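Initiator protein NS1 (Human bocavirus, PDB 4KW3) probably binds viral replication origins and nicks one DNA strand to start rolling-circle replication, work of the N-terminal domain present here, while the whole protein is also a helicase. Local coordinates at residues 19-24 and 111-116; 104-109 and 240-245; 136-141 and 183-188. One frame throughout, in Å; residues are numbered along the deposited sequence.

Contact 1: 19-24 and 111-116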
ATOM      1  N   VAL A  19       5.102  -0.160  -8.411  1.00 38.98           N
ATOM      2  CA  VAL A  19       5.591  -0.314  -7.055  1.00 34.62           C
ATOM      3  C   VAL A  19       6.190   0.999  -6.573  1.00 38.50           C
ATOM      4  O   VAL A  19       7.133   1.532  -7.171  1.00 40.39           O
ATOM      5  CB  VAL A  19       6.639  -1.437  -6.910  1.00 43.30           C
ATOM      6  CG1 VAL A  19       7.135  -1.480  -5.449  1.00 35.21           C
ATOM      7  CG2 VAL A  19       6.031  -2.760  -7.276  1.00 43.92           C
ATOM      8  N   PHE A  20       5.623   1.507  -5.483  1.00 37.23           N
ATOM      9  CA  PHE A  20       6.123   2.692  -4.811  1.00 35.78           C
ATOM     10  C   PHE A  20       6.953   2.259  -3.610  1.00 44.24           C
ATOM     11  O   PHE A  20       6.500   1.445  -2.825  1.00 43.89           O
ATOM     12  CB  PHE A  20       4.953   3.567  -4.340  1.00 38.27           C
ATOM     13  CG  PHE A  20       5.347   4.589  -3.310  1.00 47.23           C
ATOM     14  CD1 PHE A  20       5.895   5.804  -3.696  1.00 45.10           C
ATOM     15  CD2 PHE A  20       5.186   4.330  -1.952  1.00 47.89           C
ATOM     16  CE1 PHE A  20       6.274   6.740  -2.752  1.00 45.30           C
ATOM     17  CE2 PHE A  20       5.562   5.267  -1.002  1.00 48.65           C
ATOM     18  CZ  PHE A  20       6.101   6.477  -1.403  1.00 44.47           C
ATOM     19  N   LYS A  21       8.174   2.775  -3.489  1.00 49.39           N
ATOM     20  CA  LYS A  21       9.037   2.538  -2.325  1.00 44.17           C
ATOM     21  C   LYS A  21       9.081   3.797  -1.463  1.00 47.16           C
ATOM     22  O   LYS A  21       9.433   4.864  -1.957  1.00 45.86           O
ATOM     23  CB  LYS A  21      10.464   2.233  -2.769  1.00 48.09           C
ATOM     24  CG  LYS A  21      10.884   0.789  -2.704  1.00 62.62           C
ATOM     25  CD  LYS A  21      12.419   0.670  -2.750  1.00 78.56           C
ATOM     26  CE  LYS A  21      12.997   0.938  -4.153  1.00 85.50           C
ATOM     27  NZ  LYS A  21      13.337  -0.305  -4.920  1.00 84.46           N
ATOM     28  N   PHE A  22       8.727   3.698  -0.185  1.00 44.37           N
ATOM     29  CA  PHE A  22       8.875   4.851   0.704  1.00 46.41           C
ATOM     30  C   PHE A  22      10.363   5.285   0.798  1.00 50.08           C
ATOM     31  O   PHE A  22      11.226   4.524   1.234  1.00 43.48           O
ATOM     32  CB  PHE A  22       8.304   4.532   2.088  1.00 48.06           C
ATOM     33  CG  PHE A  22       8.090   5.743   2.934  1.00 48.69           C
ATOM     34  CD1 PHE A  22       9.119   6.262   3.693  1.00 48.23           C
ATOM     35  CD2 PHE A  22       6.863   6.378   2.954  1.00 48.47           C
ATOM     36  CE1 PHE A  22       8.922   7.393   4.457  1.00 44.27           C
ATOM     37  CE2 PHE A  22       6.662   7.506   3.721  1.00 47.92           C
ATOM     38  CZ  PHE A  22       7.696   8.012   4.472  1.00 42.55           C
ATOM     39  N   PRO A  23      10.675   6.517   0.386  1.00 50.91           N
ATOM     40  CA  PRO A  23      12.102   6.836   0.238  1.00 48.46           C
ATOM     41  C   PRO A  23      12.844   7.174   1.545  1.00 54.72           C
ATOM     42  O   PRO A  23      13.440   8.250   1.658  1.00 64.33           O
ATOM     43  CB  PRO A  23      12.090   8.040  -0.708  1.00 38.21           C
ATOM     44  CG  PRO A  23      10.688   8.656  -0.581  1.00 43.43           C
ATOM     45  CD  PRO A  23       9.808   7.692   0.191  1.00 48.46           C
ATOM     46  N   TYR A  24      12.794   6.262   2.512  1.00 50.81           N
ATOM     47  CA  TYR A  24      13.521   6.399   3.785  1.00 55.72           C
ATOM     48  C   TYR A  24      14.130   5.069   4.207  1.00 57.16           C
ATOM     49  O   TYR A  24      13.455   4.208   4.777  1.00 58.44           O
ATOM     50  CB  TYR A  24      12.589   6.927   4.883  1.00 55.48           C
ATOM     51  CG  TYR A  24      13.266   7.232   6.202  1.00 65.65           C
ATOM     52  CD1 TYR A  24      14.165   8.288   6.333  1.00 72.07           C
ATOM     53  CD2 TYR A  24      12.963   6.500   7.335  1.00 71.63           C
ATOM     54  CE1 TYR A  24      14.777   8.567   7.550  1.00 67.90           C
ATOM     55  CE2 TYR A  24      13.561   6.780   8.557  1.00 75.59           C
ATOM     56  CZ  TYR A  24      14.462   7.810   8.660  1.00 73.95           C
ATOM     57  OH  TYR A  24      15.046   8.068   9.885  1.00 82.20           O
ATOM     58  N   GLU A 111      10.845  -7.096   3.858  1.00 63.42           N
ATOM     59  CA  GLU A 111      12.080  -7.461   4.529  1.00 68.83           C
ATOM     60  C   GLU A 111      13.007  -6.251   4.473  1.00 65.69           C
ATOM     61  O   GLU A 111      13.623  -5.879   5.477  1.00 57.60           O
ATOM     62  CB  GLU A 111      12.710  -8.660   3.823  1.00 83.22           C
ATOM     63  CG  GLU A 111      14.085  -9.039   4.316  1.00101.21           C
ATOM     64  CD  GLU A 111      14.045  -9.652   5.705  1.00111.24           C
ATOM     65  OE1 GLU A 111      12.977 -10.176   6.091  1.00109.35           O
ATOM     66  OE2 GLU A 111      15.084  -9.627   6.402  1.00116.90           O
ATOM     67  N   LYS A 112      13.045  -5.603   3.305  1.00 59.01           N
ATOM     68  CA  LYS A 112      13.901  -4.449   3.079  1.00 53.77           C
ATOM     69  C   LYS A 112      13.066  -3.179   2.918  1.00 56.39           C
ATOM     70  O   LYS A 112      13.299  -2.176   3.603  1.00 54.93           O
ATOM     71  CB  LYS A 112      14.789  -4.676   1.846  1.00 65.00           C
ATOM     72  CG  LYS A 112      15.511  -3.429   1.324  1.00 78.61           C
ATOM     73  CD  LYS A 112      16.231  -3.702  -0.011  1.00 91.53           C
ATOM     74  CE  LYS A 112      16.572  -2.412  -0.777  1.00 92.89           C
ATOM     75  NZ  LYS A 112      16.212  -2.489  -2.246  1.00 94.17           N
ATOM     76  N   ASN A 113      12.062  -3.224   2.049  1.00 54.77           N
ATOM     77  CA  ASN A 113      11.335  -1.995   1.715  1.00 43.09           C
ATOM     78  C   ASN A 113       9.927  -1.875   2.215  1.00 37.11           C
ATOM     79  O   ASN A 113       9.180  -2.844   2.268  1.00 48.51           O
ATOM     80  CB  ASN A 113      11.354  -1.757   0.209  1.00 41.83           C
ATOM     81  CG  ASN A 113      12.760  -1.704  -0.334  1.00 49.51           C
ATOM     82  OD1 ASN A 113      13.659  -1.134   0.294  1.00 55.41           O
ATOM     83  ND2 ASN A 113      12.985  -2.383  -1.446  1.00 50.91           N
ATOM     84  N   LEU A 114       9.579  -0.651   2.579  1.00 38.72           N
ATOM     85  CA  LEU A 114       8.203  -0.285   2.852  1.00 36.61           C
ATOM     86  C   LEU A 114       7.552   0.129   1.524  1.00 37.96           C
ATOM     87  O   LEU A 114       7.796   1.222   1.011  1.00 37.60           O
ATOM     88  CB  LEU A 114       8.172   0.877   3.856  1.00 32.40           C
ATOM     89  CG  LEU A 114       6.808   1.512   4.125  1.00 42.87           C
ATOM     90  CD1 LEU A 114       5.859   0.458   4.667  1.00 43.71           C
ATOM     91  CD2 LEU A 114       6.922   2.687   5.109  1.00 46.39           C
ATOM     92  N   HIS A 115       6.729  -0.736   0.947  1.00 45.35           N
ATOM     93  CA  HIS A 115       6.203  -0.399  -0.366  1.00 44.96           C
ATOM     94  C   HIS A 115       4.696  -0.507  -0.546  1.00 46.03           C
ATOM     95  O   HIS A 115       3.998  -1.099   0.255  1.00 46.21           O
ATOM     96  CB  HIS A 115       6.964  -1.139  -1.483  1.00 50.01           C
ATOM     97  CG  HIS A 115       7.029  -2.615  -1.314  1.00 58.71           C
ATOM     98  ND1 HIS A 115       8.188  -3.328  -1.530  1.00 76.98           N
ATOM     99  CD2 HIS A 115       6.079  -3.524  -0.998  1.00 70.42           C
ATOM    100  CE1 HIS A 115       7.957  -4.611  -1.310  1.00 84.18           C
ATOM    101  NE2 HIS A 115       6.682  -4.758  -0.994  1.00 73.61           N
ATOM    102  N   CYS A 116       4.204   0.103  -1.612  1.00 44.14           N
ATOM    103  CA  CYS A 116       2.838  -0.113  -2.032  1.00 44.70           C
ATOM    104  C   CYS A 116       2.824  -0.663  -3.451  1.00 44.42           C
ATOM    105  O   CYS A 116       3.583  -0.202  -4.314  1.00 49.12           O
ATOM    106  CB  CYS A 116       2.077   1.194  -2.021  1.00 48.44           C
ATOM    107  SG  CYS A 116       1.721   1.763  -0.401  1.00 54.28           S
TER
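Three backbone hydrogen bonds lace Phe20 and Phe22 to the strand carrying the predicted metal ligand His115. Phe20 and Cys116 form an antiparallel hydrogen-bonded pair: Phe20 N gives to Cys116 O at 2.9 Å, and Cys116 N returns a bond to Phe20 O, both in the carbonyl planes. The straightest of the three runs from Phe22 N to Leu114 O (2.9 Å, 173° at the hydrogen), nearly along the C=O axis. Between these rungs Lys21 and His115 make the non-hydrogen-bonded pair, their side chains on one face of the sheet, whereas Phe20 and Cys116 point to the other. On the Lys21 face, CD of that lysine crosses obliquely over the end of Asn113, 3.4 Å from Asn113 CG. His115 holds CG in the crowded position between backbone N and carbonyl carbon (chi1 54°), which swings the ring away from strand 15-21 toward Glu108, where it meets His117 edge-to-face. On the Phe20 face, Phe22 and Leu114 lie side by side, Leu114 CD2 reaching Phe22 CB at 3.8 Å. Helix 134-149 backs Phe20, helix 160-177 backs Phe22, and helix 74-94 backs Leu114 and Cys116. Flanked by helices on this face, the antiparallel pairing turns the histidines of RCR-2, His115 and His117, to the opposite face, where with Glu108 of the neighbouring strand they are predicted to bind a divalent cation, as in HUH endonucleases.

Contact 2: 104-109 and 240-245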
ATOM      1  N   ILE A 104      -6.620  -0.793  -7.236  1.00 42.39           N
ATOM      2  CA  ILE A 104      -6.280  -1.537  -6.026  1.00 34.08           C
ATOM      3  C   ILE A 104      -4.919  -1.057  -5.506  1.00 40.39           C
ATOM      4  O   ILE A 104      -3.984  -0.848  -6.298  1.00 44.26           O
ATOM      5  CB  ILE A 104      -6.237  -3.039  -6.272  1.00 36.70           C
ATOM      6  CG1 ILE A 104      -7.632  -3.542  -6.677  1.00 36.41           C
ATOM      7  CG2 ILE A 104      -5.683  -3.770  -5.015  1.00 30.90           C
ATOM      8  CD1 ILE A 104      -7.643  -4.960  -7.293  1.00 29.68           C
ATOM      9  N   VAL A 105      -4.822  -0.852  -4.189  1.00 34.46           N
ATOM     10  CA  VAL A 105      -3.565  -0.473  -3.551  1.00 38.75           C
ATOM     11  C   VAL A 105      -3.351  -1.380  -2.349  1.00 44.79           C
ATOM     12  O   VAL A 105      -4.286  -1.662  -1.587  1.00 45.54           O
ATOM     13  CB  VAL A 105      -3.509   1.046  -3.123  1.00 42.12           C
ATOM     14  CG1 VAL A 105      -2.231   1.366  -2.347  1.00 35.47           C
ATOM     15  CG2 VAL A 105      -3.582   1.965  -4.317  1.00 32.67           C
ATOM     16  N   GLN A 106      -2.123  -1.866  -2.209  1.00 41.53           N
ATOM     17  CA  GLN A 106      -1.744  -2.664  -1.056  1.00 31.98           C
ATOM     18  C   GLN A 106      -0.361  -2.255  -0.544  1.00 38.47           C
ATOM     19  O   GLN A 106       0.632  -2.308  -1.273  1.00 39.69           O
ATOM     20  CB  GLN A 106      -1.749  -4.146  -1.407  1.00 30.96           C
ATOM     21  CG  GLN A 106      -1.382  -5.074  -0.254  1.00 31.07           C
ATOM     22  CD  GLN A 106      -1.783  -6.515  -0.529  1.00 39.99           C
ATOM     23  OE1 GLN A 106      -2.977  -6.837  -0.610  1.00 37.41           O
ATOM     24  NE2 GLN A 106      -0.791  -7.385  -0.691  1.00 40.09           N
ATOM     25  N   SER A 107      -0.308  -1.861   0.723  1.00 40.80           N
ATOM     26  CA  SER A 107       0.948  -1.533   1.396  1.00 36.13           C
ATOM     27  C   SER A 107       1.548  -2.776   2.063  1.00 38.89           C
ATOM     28  O   SER A 107       0.827  -3.661   2.498  1.00 47.00           O
ATOM     29  CB  SER A 107       0.717  -0.433   2.426  1.00 37.14           C
ATOM     30  OG  SER A 107      -0.335  -0.785   3.308  1.00 43.35           O
ATOM     31  N   GLU A 108       2.872  -2.841   2.124  1.00 45.52           N
ATOM     32  CA  GLU A 108       3.559  -3.997   2.668  1.00 41.12           C
ATOM     33  C   GLU A 108       4.825  -3.572   3.389  1.00 44.76           C
ATOM     34  O   GLU A 108       5.623  -2.815   2.858  1.00 47.93           O
ATOM     35  CB  GLU A 108       3.897  -4.992   1.561  1.00 38.86           C
ATOM     36  CG  GLU A 108       5.017  -5.992   1.892  1.00 55.12           C
ATOM     37  CD  GLU A 108       5.295  -6.977   0.746  1.00 76.33           C
ATOM     38  OE1 GLU A 108       4.549  -6.958  -0.258  1.00 86.13           O
ATOM     39  OE2 GLU A 108       6.262  -7.767   0.843  1.00 83.13           O
ATOM     40  N   LEU A 109       5.005  -4.076   4.602  1.00 48.57           N
ATOM     41  CA  LEU A 109       6.243  -3.876   5.329  1.00 41.72           C
ATOM     42  C   LEU A 109       7.171  -4.990   4.906  1.00 47.59           C
ATOM     43  O   LEU A 109       7.137  -6.079   5.479  1.00 50.33           O
ATOM     44  CB  LEU A 109       5.979  -3.983   6.827  1.00 38.06           C
ATOM     45  CG  LEU A 109       5.410  -2.736   7.510  1.00 46.59           C
ATOM     46  CD1 LEU A 109       4.166  -2.193   6.854  1.00 31.07           C
ATOM     47  CD2 LEU A 109       5.109  -3.050   8.927  1.00 39.37           C
ATOM     48  N   LYS A 240       5.466 -13.741   2.603  1.00 49.38           N
ATOM     49  CA  LYS A 240       5.485 -12.295   2.627  1.00 44.78           C
ATOM     50  C   LYS A 240       4.212 -11.750   3.273  1.00 40.04           C
ATOM     51  O   LYS A 240       3.285 -12.493   3.532  1.00 47.83           O
ATOM     52  CB  LYS A 240       5.715 -11.719   1.228  1.00 39.86           C
ATOM     53  CG  LYS A 240       7.182 -11.704   0.839  1.00 37.78           C
ATOM     54  CD  LYS A 240       7.347 -11.000  -0.505  1.00 68.31           C
ATOM     55  CE  LYS A 240       8.759 -10.458  -0.713  1.00 83.33           C
ATOM     56  NZ  LYS A 240       9.802 -11.527  -0.628  1.00 92.43           N
ATOM     57  N   THR A 241       4.186 -10.458   3.579  1.00 42.03           N
ATOM     58  CA  THR A 241       3.084  -9.919   4.357  1.00 34.92           C
ATOM     59  C   THR A 241       2.434  -8.730   3.686  1.00 36.37           C
ATOM     60  O   THR A 241       2.959  -8.191   2.707  1.00 35.39           O
ATOM     61  CB  THR A 241       3.536  -9.502   5.771  1.00 38.46           C
ATOM     62  OG1 THR A 241       4.499  -8.450   5.685  1.00 50.12           O
ATOM     63  CG2 THR A 241       4.130 -10.688   6.526  1.00 31.53           C
ATOM     64  N   TYR A 242       1.264  -8.342   4.183  1.00 34.25           N
ATOM     65  CA  TYR A 242       0.669  -7.081   3.751  1.00 35.13           C
ATOM     66  C   TYR A 242       0.304  -6.311   4.999  1.00 34.40           C
ATOM     67  O   TYR A 242       0.099  -6.897   6.069  1.00 36.57           O
ATOM     68  CB  TYR A 242      -0.593  -7.296   2.889  1.00 31.31           C
ATOM     69  CG  TYR A 242      -1.795  -7.644   3.712  1.00 34.85           C
ATOM     70  CD1 TYR A 242      -1.993  -8.951   4.162  1.00 35.87           C
ATOM     71  CD2 TYR A 242      -2.723  -6.668   4.090  1.00 39.04           C
ATOM     72  CE1 TYR A 242      -3.077  -9.275   4.924  1.00 29.78           C
ATOM     73  CE2 TYR A 242      -3.814  -6.999   4.887  1.00 36.49           C
ATOM     74  CZ  TYR A 242      -3.982  -8.305   5.295  1.00 39.85           C
ATOM     75  OH  TYR A 242      -5.059  -8.656   6.069  1.00 54.73           O
ATOM     76  N   SER A 243       0.141  -5.003   4.833  1.00 33.88           N
ATOM     77  CA  SER A 243      -0.271  -4.147   5.934  1.00 42.72           C
ATOM     78  C   SER A 243      -1.734  -3.749   5.809  1.00 39.24           C
ATOM     79  O   SER A 243      -2.479  -3.792   6.787  1.00 44.62           O
ATOM     80  CB  SER A 243       0.606  -2.896   5.986  1.00 33.62           C
ATOM     81  OG  SER A 243       0.065  -1.977   6.901  1.00 42.44           O
ATOM     82  N   HIS A 244      -2.130  -3.359   4.600  1.00 39.24           N
ATOM     83  CA  HIS A 244      -3.468  -2.821   4.348  1.00 36.46           C
ATOM     84  C   HIS A 244      -3.806  -2.865   2.873  1.00 39.38           C
ATOM     85  O   HIS A 244      -2.948  -2.659   2.026  1.00 37.16           O
ATOM     86  CB  HIS A 244      -3.556  -1.377   4.821  1.00 38.69           C
ATOM     87  CG  HIS A 244      -4.957  -0.869   4.935  1.00 47.20           C
ATOM     88  ND1 HIS A 244      -5.824  -1.299   5.914  1.00 47.11           N
ATOM     89  CD2 HIS A 244      -5.644   0.027   4.191  1.00 45.69           C
ATOM     90  CE1 HIS A 244      -6.983  -0.691   5.770  1.00 40.37           C
ATOM     91  NE2 HIS A 244      -6.897   0.124   4.736  1.00 46.31           N
ATOM     92  N   THR A 245      -5.068  -3.124   2.564  1.00 49.71           N
ATOM     93  CA  THR A 245      -5.489  -3.316   1.181  1.00 42.57           C
ATOM     94  C   THR A 245      -6.727  -2.497   0.853  1.00 41.41           C
ATOM     95  O   THR A 245      -7.739  -2.585   1.551  1.00 45.98           O
ATOM     96  CB  THR A 245      -5.752  -4.802   0.928  1.00 32.80           C
ATOM     97  OG1 THR A 245      -4.536  -5.486   1.158  1.00 39.80           O
ATOM     98  CG2 THR A 245      -6.151  -5.069  -0.506  1.00 34.86           C
TER
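Thr245 OG1 donates to Gln106 OE1 at 2.7 Å, though the position of OG1 is less certain. The extended Gln106 chain (CG anti to the backbone N, chi1 -179°) carries its amide past Thr245, and both ends of that amide are held: OE1 also accepts from Arg257, and NE2 bonds to Leu212 O. Ser107 N meets His244 O at 3.1 Å, nearly along the C=O axis, while Ser243 N reaches Ser107 O at 2.8 Å from above the carbonyl plane, 32° out of it. The strands thus pair antiparallel, Ser107 with His244 hydrogen-bonded and Gln106 with Thr245 non-hydrogen-bonded, until an interruption at Ser243 brings Tyr242 opposite Glu108. Ser107 OG and Ser243 OG find partners beyond the strands, in Gly75 O and His73 NE2 respectively. The extended Glu108 chain passes over the Thr241 carbonyl, and its OE1 is paired by Lys215; Lys240 NZ remains 5.4 Å from Glu108 OE2. Lys215 would be expected to stabilise the charged form of this predicted metal ligand. Around these bonds, Tyr242 CB lies 3.6 Å from Gln106 NE2, with amide and ring planes 40° apart, and Leu109 CD1 touches Ser243 CB. Strand 101-109 is held between strands 241-247 and 114-122, with helix 74-94 against Val105, Ser107 and His244, and helix 204-212 against Ile104 and Thr245.

Contact 3: 136-141 and 183-188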
ATOM      1  N   GLN A 136       5.676  11.556 -12.361  1.00 44.04           N
ATOM      2  CA  GLN A 136       4.477  12.304 -12.052  1.00 43.00           C
ATOM      3  C   GLN A 136       3.706  11.604 -10.932  1.00 46.76           C
ATOM      4  O   GLN A 136       3.292  12.239  -9.960  1.00 53.89           O
ATOM      5  CB  GLN A 136       3.626  12.423 -13.315  1.00 41.30           C
ATOM      6  CG  GLN A 136       2.306  13.134 -13.165  1.00 66.53           C
ATOM      7  CD  GLN A 136       1.385  12.919 -14.360  1.00 63.79           C
ATOM      8  OE1 GLN A 136       1.644  12.073 -15.222  1.00 62.13           O
ATOM      9  NE2 GLN A 136       0.325  13.717 -14.438  1.00 59.89           N
ATOM     10  N   PHE A 137       3.536  10.292 -11.076  1.00 38.71           N
ATOM     11  CA  PHE A 137       2.812   9.476 -10.115  1.00 39.74           C
ATOM     12  C   PHE A 137       3.529   9.548  -8.769  1.00 39.80           C
ATOM     13  O   PHE A 137       2.897   9.750  -7.730  1.00 41.15           O
ATOM     14  CB  PHE A 137       2.723   8.030 -10.611  1.00 44.10           C
ATOM     15  CG  PHE A 137       1.619   7.219  -9.968  1.00 50.12           C
ATOM     16  CD1 PHE A 137       0.865   7.736  -8.915  1.00 50.94           C
ATOM     17  CD2 PHE A 137       1.340   5.933 -10.418  1.00 41.92           C
ATOM     18  CE1 PHE A 137      -0.156   6.989  -8.324  1.00 41.39           C
ATOM     19  CE2 PHE A 137       0.340   5.177  -9.825  1.00 47.18           C
ATOM     20  CZ  PHE A 137      -0.418   5.708  -8.781  1.00 42.95           C
ATOM     21  N   TYR A 138       4.848   9.387  -8.810  1.00 38.38           N
ATOM     22  CA  TYR A 138       5.713   9.500  -7.638  1.00 44.52           C
ATOM     23  C   TYR A 138       5.496  10.831  -6.909  1.00 53.11           C
ATOM     24  O   TYR A 138       5.392  10.862  -5.678  1.00 57.49           O
ATOM     25  CB  TYR A 138       7.177   9.388  -8.059  1.00 36.73           C
ATOM     26  CG  TYR A 138       8.170   9.242  -6.919  1.00 42.37           C
ATOM     27  CD1 TYR A 138       7.955   8.334  -5.884  1.00 43.38           C
ATOM     28  CD2 TYR A 138       9.345   9.992  -6.898  1.00 41.44           C
ATOM     29  CE1 TYR A 138       8.878   8.191  -4.845  1.00 44.47           C
ATOM     30  CE2 TYR A 138      10.261   9.862  -5.876  1.00 45.04           C
ATOM     31  CZ  TYR A 138      10.023   8.967  -4.848  1.00 47.71           C
ATOM     32  OH  TYR A 138      10.947   8.849  -3.841  1.00 48.59           O
ATOM     33  N   GLY A 139       5.420  11.920  -7.667  1.00 50.70           N
ATOM     34  CA  GLY A 139       5.276  13.238  -7.085  1.00 39.86           C
ATOM     35  C   GLY A 139       3.922  13.452  -6.436  1.00 48.05           C
ATOM     36  O   GLY A 139       3.819  14.024  -5.360  1.00 52.12           O
ATOM     37  N   LEU A 140       2.878  12.983  -7.098  1.00 44.41           N
ATOM     38  CA  LEU A 140       1.549  13.028  -6.541  1.00 44.03           C
ATOM     39  C   LEU A 140       1.473  12.218  -5.234  1.00 55.75           C
ATOM     40  O   LEU A 140       0.809  12.628  -4.280  1.00 58.17           O
ATOM     41  CB  LEU A 140       0.552  12.489  -7.556  1.00 40.11           C
ATOM     42  CG  LEU A 140       0.398  13.288  -8.850  1.00 42.69           C
ATOM     43  CD1 LEU A 140      -0.579  12.570  -9.782  1.00 43.63           C
ATOM     44  CD2 LEU A 140      -0.084  14.676  -8.549  1.00 41.48           C
ATOM     45  N   ILE A 141       2.141  11.064  -5.200  1.00 47.80           N
ATOM     46  CA  ILE A 141       2.130  10.223  -4.004  1.00 44.07           C
ATOM     47  C   ILE A 141       2.808  10.955  -2.878  1.00 47.80           C
ATOM     48  O   ILE A 141       2.291  10.993  -1.762  1.00 44.27           O
ATOM     49  CB  ILE A 141       2.820   8.869  -4.213  1.00 39.57           C
ATOM     50  CG1 ILE A 141       1.908   7.929  -5.005  1.00 47.16           C
ATOM     51  CG2 ILE A 141       3.176   8.227  -2.874  1.00 33.91           C
ATOM     52  CD1 ILE A 141       2.601   6.662  -5.504  1.00 51.01           C
ATOM     53  N   GLY A 183      14.402   5.350  -8.493  1.00 43.57           N
ATOM     54  CA  GLY A 183      14.038   3.942  -8.469  1.00 42.48           C
ATOM     55  C   GLY A 183      12.899   3.590  -7.522  1.00 51.10           C
ATOM     56  O   GLY A 183      12.536   2.425  -7.388  1.00 57.64           O
ATOM     57  N   ASN A 184      12.333   4.602  -6.870  1.00 48.62           N
ATOM     58  CA  ASN A 184      11.283   4.421  -5.872  1.00 47.07           C
ATOM     59  C   ASN A 184       9.880   4.430  -6.448  1.00 45.24           C
ATOM     60  O   ASN A 184       8.894   4.373  -5.715  1.00 43.57           O
ATOM     61  CB  ASN A 184      11.402   5.492  -4.800  1.00 53.14           C
ATOM     62  CG  ASN A 184      12.753   5.491  -4.162  1.00 52.34           C
ATOM     63  OD1 ASN A 184      13.133   4.520  -3.518  1.00 58.12           O
ATOM     64  ND2 ASN A 184      13.501   6.560  -4.355  1.00 51.87           N
ATOM     65  N   MET A 185       9.790   4.560  -7.762  1.00 46.08           N
ATOM     66  CA  MET A 185       8.509   4.420  -8.437  1.00 52.06           C
ATOM     67  C   MET A 185       8.784   3.660  -9.730  1.00 55.68           C
ATOM     68  O   MET A 185       9.442   4.176 -10.637  1.00 59.01           O
ATOM     69  CB  MET A 185       7.868   5.792  -8.723  1.00 46.57           C
ATOM     70  CG  MET A 185       6.414   5.691  -9.138  1.00 41.60           C
ATOM     71  SD  MET A 185       5.493   4.846  -7.832  1.00 54.46           S
ATOM     72  CE  MET A 185       3.863   4.835  -8.496  1.00 35.17           C
ATOM     73  N   GLN A 186       8.313   2.422  -9.808  1.00 43.91           N
ATOM     74  CA  GLN A 186       8.602   1.612 -10.985  1.00 41.29           C
ATOM     75  C   GLN A 186       7.350   0.945 -11.492  1.00 46.74           C
ATOM     76  O   GLN A 186       6.442   0.657 -10.708  1.00 47.56           O
ATOM     77  CB  GLN A 186       9.693   0.581 -10.691  1.00 38.63           C
ATOM     78  CG  GLN A 186      11.027   1.239 -10.333  1.00 50.04           C
ATOM     79  CD  GLN A 186      12.173   0.265 -10.307  1.00 61.69           C
ATOM     80  OE1 GLN A 186      12.410  -0.436 -11.282  1.00 79.52           O
ATOM     81  NE2 GLN A 186      12.890   0.210  -9.194  1.00 66.08           N
ATOM     82  N   ILE A 187       7.279   0.753 -12.808  1.00 42.28           N
ATOM     83  CA  ILE A 187       6.182  -0.008 -13.391  1.00 38.00           C
ATOM     84  C   ILE A 187       6.624  -1.480 -13.527  1.00 47.03           C
ATOM     85  O   ILE A 187       7.770  -1.757 -13.860  1.00 47.31           O
ATOM     86  CB  ILE A 187       5.759   0.595 -14.752  1.00 34.56           C
ATOM     87  CG1 ILE A 187       4.470  -0.042 -15.274  1.00 41.79           C
ATOM     88  CG2 ILE A 187       6.868   0.505 -15.803  1.00 34.86           C
ATOM     89  CD1 ILE A 187       3.745   0.844 -16.296  1.00 43.45           C
ATOM     90  N   LEU A 188       5.732  -2.428 -13.249  1.00 47.95           N
ATOM     91  CA  LEU A 188       6.057  -3.834 -13.485  1.00 41.33           C
ATOM     92  C   LEU A 188       5.936  -4.225 -14.947  1.00 46.87           C
ATOM     93  O   LEU A 188       4.876  -4.099 -15.554  1.00 50.16           O
ATOM     94  CB  LEU A 188       5.190  -4.773 -12.658  1.00 40.46           C
ATOM     95  CG  LEU A 188       5.337  -4.619 -11.151  1.00 43.43           C
ATOM     96  CD1 LEU A 188       4.664  -5.799 -10.475  1.00 36.29           C
ATOM     97  CD2 LEU A 188       6.809  -4.482 -10.778  1.00 34.97           C
TER
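Met185 and Tyr138 bury the largest areas here, and Asn184 comes next. Met185 leaves its strand toward helix 134-149 with CG anti to the backbone N, and a bend at chi2 (58°) brings SD and CE across the helix surface to Phe137. Its terminal methyl CE comes to rest over one face of the Phe137 ring, nearer the CG and CD2 side than the centre: CE lies 3.8 Å from the centroid of that ring, a CH-pi contact, and SD follows obliquely in a Met-aromatic contact. Ile141 CD1 approaches the same methyl from one turn further along the helix, at 3.7 Å from Met185 CE, so two helical side chains embrace the tip of the methionine. Nearer the strand backbone, Tyr138 and Met185 run antiparallel past one another, Tyr138 CB 3.7 Å from Met185 CB. The tyrosine, its CG anti to the backbone N, then runs alongside Asn184, ring and amide planes 26° apart, with Tyr138 CZ 3.7 Å from Asn184 CB. The Asn184 amide has its firm partner elsewhere, ND2 giving a hydrogen bond to Thr181 O. The contact is therefore apolar side-chain packing of a helix on a sheet, the short axes 8.9 Å apart and inclined at 136°. Strand 15-21 flanks strand 185-191, sending Tyr18 to Met185 and Phe20 to Tyr138 and Ile141; helix 74-94 meets Phe137 and Ile141, and helix 160-177 adjoins Tyr138.

How the contacts relate
From the N terminus, strand 15-21 is the first strand in the chain, and contact 1 closes the opening loop when residues 111-116 return to pair with it after a largely helical excursion. Contact 2 begins inside that loop, at 104-109, and closes only at 240-245, so the two cross. Contact 3 opens after contact 1 has closed and is nested wholly within the loop of contact 2. Contacts 1 and 2 meet where strands 101-109 and 114-122 adjoin, through His115 O and Glu108 N; contacts 1 and 3 meet along strands 15-21 and 185-191. Contacts 2 and 3, centres about 17 Å apart, do not touch but share one sheet.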